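Local coordinates for superantigen-like protein SSL10 (Staphylococcus aureus subsp. aureus, PDB 6LWT), which probably inhibits classical complement activation by binding the Fc region of human IgG, and plasma clotting by binding prothrombin and a coagulation factor, at residues 91-96 with 130-135; 105-110 with 195-200; 24-29 with 74-79; 35-40 with 50-55; 139-144 with 172-177. All blocks are in the same frame, centred on the assembly; numbering follows the deposited sequence.

Overall arrangement
SSL10 illustrates how two separate folds become one body: they are joined by a helix of the beta-grasp domain that packs against the OB fold. Contacts 3 and 4 belong to the OB-fold half, contacts 2 and 5 to the beta-grasp half, and contact 1 joins the two. Contacts 2 and 4 have centres about 35 Å apart. Contact 1 meets contact 3 where G91 O lies 2.9 Å from F74 N, a probable hydrogen bond. Helix 133-148 begins in contact 1 and runs into contact 5, whose centre is about 11 Å from that of contact 2. Contacts 3 and 5 add interdomain salt bridges, E28 OE1 to K139 NZ (2.7 Å) and E78 OE1 to K177 NZ (2.9 Å).

Contact 1 of 5, residues 91-96 with 130-135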
# COMPACT_ATOMS: atom_id res chain seq x y z
N GLY A 91 -4.58 -2.29 -5.84
CA GLY A 91 -4.81 -3.06 -4.63
C GLY A 91 -5.51 -4.38 -4.82
O GLY A 91 -6.01 -4.91 -3.86
N VAL A 92 -5.53 -4.92 -6.05
CA VAL A 92 -6.28 -6.14 -6.37
C VAL A 92 -5.33 -7.30 -6.67
O VAL A 92 -4.43 -7.15 -7.50
CB VAL A 92 -7.17 -5.96 -7.62
CG1 VAL A 92 -8.00 -7.21 -7.88
CG2 VAL A 92 -8.09 -4.75 -7.46
N ILE A 93 -5.56 -8.43 -6.02
CA ILE A 93 -4.86 -9.69 -6.29
C ILE A 93 -5.89 -10.80 -6.59
O ILE A 93 -6.84 -11.00 -5.82
CB ILE A 93 -4.00 -10.14 -5.08
CG1 ILE A 93 -2.90 -9.11 -4.80
CG2 ILE A 93 -3.38 -11.52 -5.35
CD1 ILE A 93 -2.28 -9.22 -3.41
N GLN A 94 -5.68 -11.52 -7.68
CA GLN A 94 -6.65 -12.53 -8.14
C GLN A 94 -6.63 -13.83 -7.35
O GLN A 94 -7.69 -14.39 -7.08
CB GLN A 94 -6.52 -12.78 -9.64
CG GLN A 94 -6.95 -11.56 -10.43
CD GLN A 94 -6.72 -11.65 -11.93
OE1 GLN A 94 -5.96 -10.88 -12.50
NE2 GLN A 94 -7.41 -12.58 -12.59
N ASN A 95 -5.46 -14.33 -6.97
CA ASN A 95 -5.45 -15.59 -6.20
C ASN A 95 -4.57 -15.47 -5.00
O ASN A 95 -3.41 -15.85 -5.03
CB ASN A 95 -5.04 -16.77 -7.08
CG ASN A 95 -6.16 -17.20 -8.01
OD1 ASN A 95 -7.28 -17.48 -7.57
ND2 ASN A 95 -5.86 -17.26 -9.31
N ASN A 96 -5.14 -14.90 -3.94
CA ASN A 96 -4.40 -14.73 -2.71
C ASN A 96 -4.86 -15.73 -1.66
O ASN A 96 -5.97 -16.26 -1.72
CB ASN A 96 -4.51 -13.28 -2.21
CG ASN A 96 -3.23 -12.81 -1.52
OD1 ASN A 96 -2.30 -13.59 -1.29
ND2 ASN A 96 -3.19 -11.54 -1.17
N LYS A 130 0.57 -13.01 -0.94
CA LYS A 130 0.89 -11.93 -1.88
C LYS A 130 0.40 -10.63 -1.30
O LYS A 130 -0.57 -10.61 -0.57
CB LYS A 130 0.23 -12.15 -3.23
CG LYS A 130 1.04 -13.02 -4.18
CD LYS A 130 0.18 -13.50 -5.34
CE LYS A 130 0.63 -14.85 -5.87
NZ LYS A 130 -0.48 -15.52 -6.57
N ILE A 131 1.10 -9.54 -1.64
CA ILE A 131 0.73 -8.23 -1.13
C ILE A 131 1.04 -7.22 -2.22
O ILE A 131 2.13 -7.27 -2.81
CB ILE A 131 1.44 -7.90 0.21
CG1 ILE A 131 0.85 -6.64 0.84
CG2 ILE A 131 2.96 -7.77 0.06
CD1 ILE A 131 1.27 -6.41 2.27
N THR A 132 0.09 -6.33 -2.52
CA THR A 132 0.39 -5.25 -3.44
C THR A 132 1.38 -4.28 -2.81
O THR A 132 1.41 -4.09 -1.57
CB THR A 132 -0.87 -4.47 -3.90
OG1 THR A 132 -1.59 -3.95 -2.76
CG2 THR A 132 -1.77 -5.40 -4.72
N LEU A 133 2.17 -3.64 -3.66
CA LEU A 133 2.96 -2.49 -3.21
C LEU A 133 2.10 -1.42 -2.56
O LEU A 133 2.53 -0.79 -1.60
CB LEU A 133 3.83 -1.93 -4.34
CG LEU A 133 4.73 -0.74 -3.95
CD1 LEU A 133 5.80 -1.12 -2.92
CD2 LEU A 133 5.40 -0.16 -5.17
N LYS A 134 0.88 -1.23 -3.06
CA LYS A 134 -0.08 -0.33 -2.44
C LYS A 134 -0.32 -0.61 -0.95
O LYS A 134 -0.25 0.30 -0.11
CB LYS A 134 -1.42 -0.44 -3.18
CG LYS A 134 -2.50 0.44 -2.60
CD LYS A 134 -3.87 0.02 -3.11
CE LYS A 134 -4.92 1.01 -2.68
NZ LYS A 134 -4.68 2.36 -3.24
N GLU A 135 -0.64 -1.87 -0.64
CA GLU A 135 -0.96 -2.26 0.74
C GLU A 135 0.27 -2.19 1.63
O GLU A 135 0.19 -1.75 2.78
CB GLU A 135 -1.55 -3.68 0.77
CG GLU A 135 -1.98 -4.11 2.16
CD GLU A 135 -2.64 -5.48 2.23
OE1 GLU A 135 -3.14 -6.00 1.20
OE2 GLU A 135 -2.69 -6.03 3.34
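N96 and K130 meet through an amide that grips one residue's backbone at both ends: N96 OD1 accepts from K130 N at 2.9 Å, while N96 ND2 donates to K130 O at 2.8 Å. K130 O lies close to the plane of the N96 amide, whereas ND2 stands 42° above the plane of the K130 carbonyl. D72 takes a further bond from the same ND2, which helps fix the amide's rotation. Beside this polar clasp, I93 brings its CD1 to 3.6 Å from K130 O and its CG1 to 3.9 Å from T132 CG2. The extended K130 chain runs out to a weak NZ bond with N95 O. At the other end of the contact G91 has no side chain, which leaves room for K134 CD 3.6 Å from G91 CA; the K134 amine continues to V89 O. Behind these residues, T132 is the N-cap of helix 133-148. Its chi1 of 57° sets OG1 between the backbone N and the carbonyl carbon, and T132 OG1 accepts from E135 N at 3.1 Å. This capped helix start, packed against an OB-fold strand end, forms part of the interface in the two-domain build of the staphylococcal/streptococcal toxin family.

Contact 2 of 5, residues 105-110 with 195-200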
# COMPACT_ATOMS: atom_id res chain seq x y z
N PRO A 105 9.80 -10.39 7.41
CA PRO A 105 11.02 -9.62 7.12
C PRO A 105 11.38 -8.70 8.26
O PRO A 105 10.51 -8.24 9.00
CB PRO A 105 10.64 -8.77 5.89
CG PRO A 105 9.15 -8.70 5.94
CD PRO A 105 8.71 -10.05 6.48
N ILE A 106 12.66 -8.37 8.35
CA ILE A 106 13.12 -7.44 9.35
C ILE A 106 12.96 -6.01 8.85
O ILE A 106 13.51 -5.65 7.81
CB ILE A 106 14.57 -7.70 9.77
CG1 ILE A 106 14.74 -9.16 10.25
CG2 ILE A 106 14.98 -6.70 10.85
CD1 ILE A 106 13.85 -9.56 11.42
N LEU A 107 12.24 -5.22 9.63
CA LEU A 107 12.11 -3.79 9.42
C LEU A 107 13.17 -3.10 10.26
O LEU A 107 13.24 -3.33 11.47
CB LEU A 107 10.72 -3.34 9.86
CG LEU A 107 10.37 -1.86 9.93
CD1 LEU A 107 10.68 -1.15 8.64
CD2 LEU A 107 8.88 -1.72 10.28
N ASN A 108 13.99 -2.25 9.65
CA ASN A 108 14.96 -1.50 10.42
C ASN A 108 14.78 -0.00 10.22
O ASN A 108 14.58 0.44 9.08
CB ASN A 108 16.40 -2.01 10.25
CG ASN A 108 17.03 -1.69 8.89
OD1 ASN A 108 17.10 -2.54 8.01
ND2 ASN A 108 17.56 -0.49 8.75
N ILE A 109 14.86 0.74 11.32
CA ILE A 109 14.56 2.16 11.34
C ILE A 109 15.79 2.95 11.78
O ILE A 109 16.42 2.63 12.82
CB ILE A 109 13.44 2.52 12.37
CG1 ILE A 109 12.33 1.47 12.43
CG2 ILE A 109 12.87 3.92 12.09
CD1 ILE A 109 11.49 1.37 11.17
N SER A 110 16.11 3.98 11.00
CA SER A 110 17.10 4.97 11.37
C SER A 110 16.36 6.31 11.48
O SER A 110 15.80 6.79 10.49
CB SER A 110 18.18 5.06 10.32
OG SER A 110 18.94 6.24 10.53
N ILE A 195 13.29 -4.39 5.11
CA ILE A 195 12.68 -3.10 4.87
C ILE A 195 13.49 -2.07 5.65
O ILE A 195 13.50 -2.10 6.88
CB ILE A 195 11.20 -3.09 5.33
CG1 ILE A 195 10.39 -4.21 4.63
CG2 ILE A 195 10.57 -1.75 5.03
CD1 ILE A 195 9.05 -4.49 5.27
N GLU A 196 14.15 -1.16 4.94
CA GLU A 196 15.03 -0.17 5.54
C GLU A 196 14.33 1.18 5.51
O GLU A 196 13.98 1.65 4.44
CB GLU A 196 16.36 -0.08 4.78
CG GLU A 196 17.36 0.83 5.48
CD GLU A 196 18.63 1.13 4.69
OE1 GLU A 196 19.41 1.97 5.20
OE2 GLU A 196 18.85 0.59 3.58
N VAL A 197 14.12 1.77 6.68
CA VAL A 197 13.46 3.08 6.81
C VAL A 197 14.50 4.08 7.30
O VAL A 197 15.16 3.86 8.31
CB VAL A 197 12.28 3.04 7.79
CG1 VAL A 197 11.62 4.42 7.89
CG2 VAL A 197 11.26 1.98 7.37
N ASN A 198 14.65 5.19 6.56
CA ASN A 198 15.50 6.29 6.98
C ASN A 198 14.66 7.55 7.14
O ASN A 198 14.05 7.99 6.17
CB ASN A 198 16.62 6.48 5.96
CG ASN A 198 17.68 5.40 6.08
OD1 ASN A 198 17.65 4.40 5.37
ND2 ASN A 198 18.61 5.60 7.00
N LEU A 199 14.61 8.10 8.35
CA LEU A 199 13.76 9.25 8.69
C LEU A 199 14.61 10.47 9.05
O LEU A 199 15.79 10.34 9.28
CB LEU A 199 12.83 8.92 9.86
CG LEU A 199 11.88 7.75 9.64
CD1 LEU A 199 10.98 7.54 10.84
CD2 LEU A 199 11.04 7.94 8.37
N LYS A 200 13.98 11.64 9.05
CA LYS A 200 14.62 12.91 9.42
C LYS A 200 15.80 13.21 8.52
O LYS A 200 16.86 13.63 8.98
CB LYS A 200 15.07 12.90 10.89
CG LYS A 200 14.01 12.43 11.86
CD LYS A 200 14.38 12.73 13.30
CE LYS A 200 13.28 12.24 14.21
NZ LYS A 200 13.40 12.74 15.60
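I195 O is met by two groups of the neighbouring strand: N108 N donates to I195 O at 2.8 Å, and L107 CA makes a weaker C-H contact with I195 O at 3.4 Å. V197 O repeats the pattern, accepting from S110 N and facing the CA-H of I109. In return I195 N, V197 N and L199 N donate to I106 O, N108 O and S110 O, giving the alternating bonds of parallel strands. On the buried face L107, with CG anti to its backbone N (chi1 171°), sends CD1 to 3.4 Å from V197 CG2, a tight carbon pair. L107 CD1 also meets I195 CG2 at 3.7 Å. On the other face N108 ND2 stands 3.5 Å from E196 CG. Strands 120-123 and 159-164 flank the pair, and L140, H143 and L144 of helix 133-148 pack on its buried face. Adjacent parallel strands, the first and last of the sheet in chain order, with a helix packed across them, are characteristic of the beta-grasp fold.

Contact 3 of 5, residues 24-29 with 74-79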
# COMPACT_ATOMS: atom_id res chain seq x y z
N GLY A 24 -6.45 7.49 6.65
CA GLY A 24 -7.84 7.56 6.16
C GLY A 24 -8.58 6.24 6.22
O GLY A 24 -8.17 5.31 6.94
N LYS A 25 -9.69 6.15 5.50
CA LYS A 25 -10.52 4.95 5.48
C LYS A 25 -9.86 3.88 4.63
O LYS A 25 -9.51 4.15 3.46
CB LYS A 25 -11.91 5.22 4.87
CG LYS A 25 -12.77 6.23 5.61
CD LYS A 25 -14.26 6.02 5.30
CE LYS A 25 -14.94 5.02 6.23
NZ LYS A 25 -15.73 5.66 7.32
N THR A 26 -9.71 2.68 5.20
CA THR A 26 -9.23 1.51 4.48
C THR A 26 -10.04 0.29 4.85
O THR A 26 -10.57 0.21 5.96
CB THR A 26 -7.75 1.18 4.78
OG1 THR A 26 -7.60 0.74 6.14
CG2 THR A 26 -6.87 2.37 4.55
N MET A 27 -10.13 -0.67 3.95
CA MET A 27 -10.77 -1.95 4.24
C MET A 27 -10.05 -3.04 3.48
O MET A 27 -9.68 -2.84 2.32
CB MET A 27 -12.24 -1.96 3.77
CG MET A 27 -13.14 -0.89 4.35
SD MET A 27 -14.89 -1.29 4.10
CE MET A 27 -15.06 -0.85 2.38
N GLU A 28 -9.83 -4.18 4.15
CA GLU A 28 -9.35 -5.38 3.48
C GLU A 28 -10.56 -6.23 3.17
O GLU A 28 -11.31 -6.62 4.07
CB GLU A 28 -8.41 -6.16 4.37
CG GLU A 28 -7.17 -5.39 4.74
CD GLU A 28 -6.10 -6.24 5.38
OE1 GLU A 28 -5.58 -5.83 6.44
OE2 GLU A 28 -5.78 -7.32 4.83
N MET A 29 -10.77 -6.50 1.88
CA MET A 29 -11.94 -7.24 1.43
C MET A 29 -11.46 -8.47 0.72
O MET A 29 -10.74 -8.40 -0.28
CB MET A 29 -12.80 -6.38 0.53
CG MET A 29 -13.40 -5.18 1.25
SD MET A 29 -14.10 -3.99 0.12
CE MET A 29 -12.63 -3.34 -0.62
N PHE A 74 -7.42 -4.51 -1.40
CA PHE A 74 -7.03 -3.58 -0.35
C PHE A 74 -7.52 -2.20 -0.76
O PHE A 74 -6.95 -1.55 -1.64
CB PHE A 74 -5.53 -3.55 -0.09
CG PHE A 74 -5.15 -2.64 1.05
CD1 PHE A 74 -5.45 -3.00 2.35
CD2 PHE A 74 -4.51 -1.43 0.83
CE1 PHE A 74 -5.10 -2.17 3.42
CE2 PHE A 74 -4.17 -0.60 1.89
CZ PHE A 74 -4.46 -0.96 3.19
N PHE A 75 -8.60 -1.78 -0.11
CA PHE A 75 -9.28 -0.52 -0.43
C PHE A 75 -8.66 0.62 0.37
O PHE A 75 -8.49 0.48 1.59
CB PHE A 75 -10.77 -0.66 -0.11
CG PHE A 75 -11.53 0.63 -0.08
CD1 PHE A 75 -11.61 1.39 1.10
CD2 PHE A 75 -12.19 1.09 -1.21
CE1 PHE A 75 -12.32 2.59 1.12
CE2 PHE A 75 -12.90 2.28 -1.19
CZ PHE A 75 -12.95 3.03 -0.03
N VAL A 76 -8.33 1.72 -0.31
CA VAL A 76 -7.98 2.99 0.33
C VAL A 76 -8.84 4.07 -0.32
O VAL A 76 -8.83 4.23 -1.53
CB VAL A 76 -6.47 3.31 0.17
CG1 VAL A 76 -6.14 4.69 0.72
CG2 VAL A 76 -5.63 2.23 0.85
N GLN A 77 -9.58 4.82 0.49
CA GLN A 77 -10.45 5.86 -0.07
C GLN A 77 -9.67 7.01 -0.71
O GLN A 77 -8.92 7.70 -0.04
CB GLN A 77 -11.40 6.42 0.99
CG GLN A 77 -12.47 7.32 0.36
CD GLN A 77 -13.58 7.74 1.30
OE1 GLN A 77 -13.93 8.92 1.35
NE2 GLN A 77 -14.14 6.80 2.01
N GLU A 78 -9.82 7.17 -2.02
CA GLU A 78 -9.36 8.37 -2.71
C GLU A 78 -10.43 9.46 -2.69
O GLU A 78 -10.11 10.65 -2.57
CB GLU A 78 -9.02 8.06 -4.16
CG GLU A 78 -7.96 6.99 -4.33
CD GLU A 78 -6.60 7.40 -3.78
OE1 GLU A 78 -6.25 8.61 -3.77
OE2 GLU A 78 -5.88 6.48 -3.37
N LYS A 79 -11.68 9.04 -2.84
CA LYS A 79 -12.83 9.95 -2.74
C LYS A 79 -14.14 9.19 -2.64
O LYS A 79 -14.22 7.98 -2.89
CB LYS A 79 -12.89 10.92 -3.94
CG LYS A 79 -13.03 10.27 -5.31
CD LYS A 79 -13.17 11.34 -6.39
CE LYS A 79 -14.02 10.91 -7.58
NZ LYS A 79 -13.19 10.52 -8.75
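F74 meets E28 at the rim of its ring, where E28 CG comes in near the ring plane, 3.8 Å from F74 CD1. The E28 carboxylate, turned 69° from that plane, is directed to K139 of helix 133-148, with which it forms a salt bridge. F75 follows as the hydrogen-bonded partner of M27 in this antiparallel pairing: F75 N donates to M27 O at 2.9 Å, and M27 N to F75 O at 3.1 Å. T26 CA presses a C-H against the same F75 O, 3.2 Å away. F75 projects on the same face as M27; its CG is anti to the backbone N (chi1 167°), and M27 N lies at the ring edge. M29, its chain bent at chi3 (-71°), brings CE to 3.3 Å from F75 CB. V76 then stands beside T26, their side chains pointing the same way, V76 CG2 lying 3.9 Å from T26 CG2. Q77 closes the pairing: its N donates to K25 O at 3.0 Å, and its amide runs alongside the aliphatic part of K25. Strand 71-76 is thus held between strand 26-30 and strand 85-93. Y138, E135 and K134 of helix 133-148 lie against T26, F74 and V76, whereas F44 and F46 of strand 41-46 and I51 of strand 49-54 pack on the side of M27, M29 and F75.

Contact 4 of 5, residues 35-40 with 50-55; sequences LKHGKN and KIQVLL
N40 and L55 are joined by the one hydrogen bond across the contact: L55 N donates to N40 O at 2.8 Å and nearly straight (168°). Van der Waals contacts of leucine carbons with the N40 carbonyl lie beside this bond, L55 CB 3.5 Å and L54 CD1 3.7 Å from N40 O. N40 and L54 point their side chains the same way; N40 chi1 of 43° sets CG between its backbone N and carbonyl carbon, and N40 OD1 lies 3.9 Å from L54 CD1. A looser polar approach joins H37 and Q52, where H37 ND1 stands 3.6 Å from Q52 OE1 and the ring and amide planes are 42° apart. The firm partner of that oxygen is R43, whose NE donates to it while its side chain also touches H37. Strand 41-46 pairs antiparallel with both 32-37 and 49-54, so H37 and Q52 meet across it, while N40 and L55 lie at the end of the 41-46/49-54 pairing. Strand 85-93 pairs with the other edge of 49-54, and F63 packs on L55.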
# COMPACT_ATOMS: atom_id res chain seq x y z
N LEU A 35 -17.27 -6.83 -11.44
CA LEU A 35 -17.45 -6.69 -12.90
C LEU A 35 -16.59 -5.55 -13.40
O LEU A 35 -16.46 -4.51 -12.74
CB LEU A 35 -18.91 -6.38 -13.28
CG LEU A 35 -20.07 -7.22 -12.73
CD1 LEU A 35 -21.33 -6.89 -13.51
CD2 LEU A 35 -19.80 -8.72 -12.81
N LYS A 36 -16.08 -5.71 -14.61
CA LYS A 36 -15.42 -4.63 -15.32
C LYS A 36 -16.42 -3.49 -15.53
O LYS A 36 -17.59 -3.74 -15.82
CB LYS A 36 -14.96 -5.11 -16.69
CG LYS A 36 -13.79 -4.35 -17.26
CD LYS A 36 -12.49 -5.10 -17.01
CE LYS A 36 -11.34 -4.52 -17.80
NZ LYS A 36 -10.31 -5.58 -18.03
N HIS A 37 -15.94 -2.26 -15.38
CA HIS A 37 -16.68 -1.06 -15.75
C HIS A 37 -15.78 -0.21 -16.64
O HIS A 37 -14.66 0.15 -16.26
CB HIS A 37 -17.11 -0.27 -14.51
CG HIS A 37 -17.69 1.07 -14.85
ND1 HIS A 37 -17.05 2.25 -14.57
CD2 HIS A 37 -18.82 1.40 -15.52
CE1 HIS A 37 -17.78 3.26 -15.01
NE2 HIS A 37 -18.85 2.77 -15.60
N GLY A 38 -16.26 0.10 -17.84
CA GLY A 38 -15.43 0.76 -18.86
C GLY A 38 -14.22 -0.11 -19.15
O GLY A 38 -14.27 -1.32 -18.92
N LYS A 39 -13.14 0.50 -19.62
CA LYS A 39 -11.94 -0.26 -19.98
C LYS A 39 -11.06 -0.61 -18.78
O LYS A 39 -10.48 -1.69 -18.76
CB LYS A 39 -11.13 0.47 -21.07
CG LYS A 39 -11.53 0.09 -22.51
CD LYS A 39 -11.36 -1.42 -22.76
CE LYS A 39 -11.01 -1.78 -24.20
NZ LYS A 39 -12.22 -2.02 -25.04
N ASN A 40 -10.98 0.27 -17.78
CA ASN A 40 -9.99 0.11 -16.69
C ASN A 40 -10.51 0.32 -15.27
O ASN A 40 -9.77 0.80 -14.41
CB ASN A 40 -8.77 0.98 -16.96
CG ASN A 40 -9.13 2.36 -17.46
OD1 ASN A 40 -9.84 3.09 -16.80
ND2 ASN A 40 -8.64 2.70 -18.65
N LYS A 50 -20.88 0.82 -2.45
CA LYS A 50 -20.49 0.82 -3.85
C LYS A 50 -19.01 1.17 -3.97
O LYS A 50 -18.62 2.28 -3.63
CB LYS A 50 -21.33 1.83 -4.65
CG LYS A 50 -22.79 1.45 -4.71
CD LYS A 50 -23.61 2.41 -5.56
CE LYS A 50 -23.69 3.79 -4.95
NZ LYS A 50 -24.76 4.59 -5.61
N ILE A 51 -18.21 0.22 -4.46
CA ILE A 51 -16.77 0.39 -4.62
C ILE A 51 -16.39 0.34 -6.10
O ILE A 51 -16.78 -0.60 -6.80
CB ILE A 51 -15.99 -0.75 -3.92
CG1 ILE A 51 -16.50 -0.99 -2.49
CG2 ILE A 51 -14.49 -0.45 -3.93
CD1 ILE A 51 -16.37 0.19 -1.57
N GLN A 52 -15.68 1.36 -6.56
CA GLN A 52 -15.07 1.38 -7.88
C GLN A 52 -13.55 1.43 -7.74
O GLN A 52 -12.98 2.32 -7.09
CB GLN A 52 -15.56 2.59 -8.69
CG GLN A 52 -14.89 2.73 -10.05
CD GLN A 52 -15.68 3.59 -11.03
OE1 GLN A 52 -16.88 3.43 -11.17
NE2 GLN A 52 -14.99 4.50 -11.72
N VAL A 53 -12.89 0.46 -8.38
CA VAL A 53 -11.45 0.32 -8.36
C VAL A 53 -10.92 0.71 -9.74
O VAL A 53 -11.36 0.13 -10.74
CB VAL A 53 -11.03 -1.15 -8.10
CG1 VAL A 53 -9.51 -1.24 -7.95
CG2 VAL A 53 -11.78 -1.72 -6.90
N LEU A 54 -10.02 1.69 -9.77
CA LEU A 54 -9.24 2.02 -10.95
C LEU A 54 -8.08 1.04 -11.08
O LEU A 54 -7.30 0.87 -10.14
CB LEU A 54 -8.70 3.45 -10.85
CG LEU A 54 -7.78 3.94 -11.98
CD1 LEU A 54 -8.53 4.10 -13.28
CD2 LEU A 54 -7.12 5.25 -11.58
N LEU A 55 -8.00 0.40 -12.25
CA LEU A 55 -6.90 -0.48 -12.58
C LEU A 55 -5.80 0.35 -13.28
O LEU A 55 -6.01 0.81 -14.39
CB LEU A 55 -7.38 -1.62 -13.49
CG LEU A 55 -8.51 -2.50 -12.95
CD1 LEU A 55 -9.01 -3.46 -14.02
CD2 LEU A 55 -8.07 -3.28 -11.71

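Contact 5 of 5, residues 139-144 with 172-177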
# COMPACT_ATOMS: atom_id res chain seq x y z
N LYS A 139 0.43 0.35 4.78
CA LYS A 139 0.55 -0.18 6.13
C LYS A 139 1.89 0.18 6.77
O LYS A 139 1.94 0.41 7.97
CB LYS A 139 0.34 -1.68 6.15
CG LYS A 139 -1.11 -2.05 5.95
CD LYS A 139 -1.29 -3.54 6.04
CE LYS A 139 -2.76 -3.88 6.14
NZ LYS A 139 -2.93 -5.34 6.31
N LEU A 140 2.97 0.20 5.97
CA LEU A 140 4.26 0.67 6.48
C LEU A 140 4.17 2.14 6.93
O LEU A 140 4.66 2.49 8.01
CB LEU A 140 5.37 0.47 5.46
CG LEU A 140 5.89 -0.97 5.34
CD1 LEU A 140 6.78 -1.14 4.11
CD2 LEU A 140 6.63 -1.37 6.62
N ARG A 141 3.52 3.00 6.14
CA ARG A 141 3.41 4.39 6.54
C ARG A 141 2.56 4.58 7.78
O ARG A 141 2.93 5.35 8.67
CB ARG A 141 2.95 5.30 5.41
CG ARG A 141 3.93 5.29 4.26
CD ARG A 141 3.74 6.47 3.35
NE ARG A 141 4.18 6.19 1.96
CZ ARG A 141 4.53 7.11 1.07
NH1 ARG A 141 4.85 6.73 -0.15
NH2 ARG A 141 4.55 8.42 1.39
N LYS A 142 1.45 3.86 7.85
CA LYS A 142 0.59 3.92 9.05
C LYS A 142 1.34 3.49 10.30
O LYS A 142 1.22 4.13 11.36
CB LYS A 142 -0.66 3.07 8.87
CG LYS A 142 -1.72 3.33 9.94
CD LYS A 142 -2.98 2.51 9.67
CE LYS A 142 -2.79 1.06 10.09
NZ LYS A 142 -4.07 0.30 10.12
N HIS A 143 2.12 2.41 10.17
CA HIS A 143 3.05 1.97 11.23
C HIS A 143 4.01 3.08 11.67
O HIS A 143 4.16 3.33 12.87
CB HIS A 143 3.82 0.72 10.77
CG HIS A 143 4.75 0.16 11.80
ND1 HIS A 143 6.11 0.36 11.75
CD2 HIS A 143 4.52 -0.59 12.90
CE1 HIS A 143 6.68 -0.23 12.78
NE2 HIS A 143 5.74 -0.83 13.49
N LEU A 144 4.62 3.78 10.71
CA LEU A 144 5.56 4.84 11.03
C LEU A 144 4.86 6.06 11.60
O LEU A 144 5.43 6.76 12.44
CB LEU A 144 6.37 5.23 9.81
CG LEU A 144 7.25 4.14 9.17
CD1 LEU A 144 7.81 4.68 7.87
CD2 LEU A 144 8.36 3.68 10.09
N LEU A 172 10.72 3.80 -1.71
CA LEU A 172 9.57 4.70 -1.56
C LEU A 172 9.98 6.03 -0.94
O LEU A 172 10.74 6.07 0.03
CB LEU A 172 8.52 4.07 -0.67
CG LEU A 172 8.05 2.69 -1.08
CD1 LEU A 172 7.20 2.07 0.01
CD2 LEU A 172 7.26 2.78 -2.37
N ASP A 173 9.48 7.11 -1.53
CA ASP A 173 9.76 8.45 -1.04
C ASP A 173 8.62 8.90 -0.13
O ASP A 173 7.49 9.11 -0.57
CB ASP A 173 9.90 9.40 -2.23
CG ASP A 173 10.39 10.79 -1.84
OD1 ASP A 173 10.53 11.12 -0.63
OD2 ASP A 173 10.64 11.56 -2.80
N LEU A 174 8.91 9.08 1.16
CA LEU A 174 7.90 9.51 2.12
C LEU A 174 7.48 10.98 1.94
O LEU A 174 6.47 11.38 2.49
CB LEU A 174 8.34 9.25 3.57
CG LEU A 174 8.64 7.77 3.88
CD1 LEU A 174 9.24 7.68 5.26
CD2 LEU A 174 7.37 6.94 3.76
N ARG A 175 8.20 11.74 1.13
CA ARG A 175 7.81 13.13 0.85
C ARG A 175 6.61 13.26 -0.10
O ARG A 175 6.07 14.35 -0.23
CB ARG A 175 8.97 13.91 0.28
CG ARG A 175 10.23 13.93 1.14
CD ARG A 175 11.40 14.58 0.41
NE ARG A 175 11.73 13.82 -0.81
CZ ARG A 175 12.62 14.21 -1.72
NH1 ARG A 175 13.31 15.33 -1.57
NH2 ARG A 175 12.82 13.46 -2.80
N SER A 176 6.19 12.18 -0.76
CA SER A 176 4.97 12.22 -1.54
C SER A 176 4.16 10.95 -1.44
O SER A 176 4.62 9.90 -0.94
CB SER A 176 5.29 12.54 -2.99
OG SER A 176 6.27 11.67 -3.48
N LYS A 177 2.94 11.04 -1.96
CA LYS A 177 2.05 9.88 -2.02
C LYS A 177 2.61 8.88 -3.01
O LYS A 177 3.21 9.26 -4.00
CB LYS A 177 0.63 10.29 -2.42
CG LYS A 177 -0.43 9.29 -1.99
CD LYS A 177 -1.70 9.27 -2.84
CE LYS A 177 -2.67 10.38 -2.51
NZ LYS A 177 -3.95 10.23 -3.27
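R141 reaches from its helix to the turn at S176, where R141 NH2 donates to S176 O at 2.8 Å; NH1 adds a weak bond to the same oxygen. The arginine's chi1 of -62° places CG beside the backbone N, and from there the chain is extended to NE, carrying the guanidinium out to the turn. The carbonyl meets the edge of this flat group, whereas L174 CD2 lies over one face, offset toward the rim. The other methyl, L174 CD1, is 4.2 Å from L144 CD1. S176 ends a type I turn begun by D173, whose OD1 takes two donors: R175 N from above the carboxylate plane at 3.0 Å, an Asx turn, and R175 NE on its syn lone pair. With R175 NH2 on D173 OD2, the grip becomes a side-on salt bridge. D137 and Y151 also hold the R141 guanidinium. Helix 133-148 thus meets the turn that follows strand 169-173, with V160 of strand 159-164 against L174 and Y22 of helix 14-22 against R141.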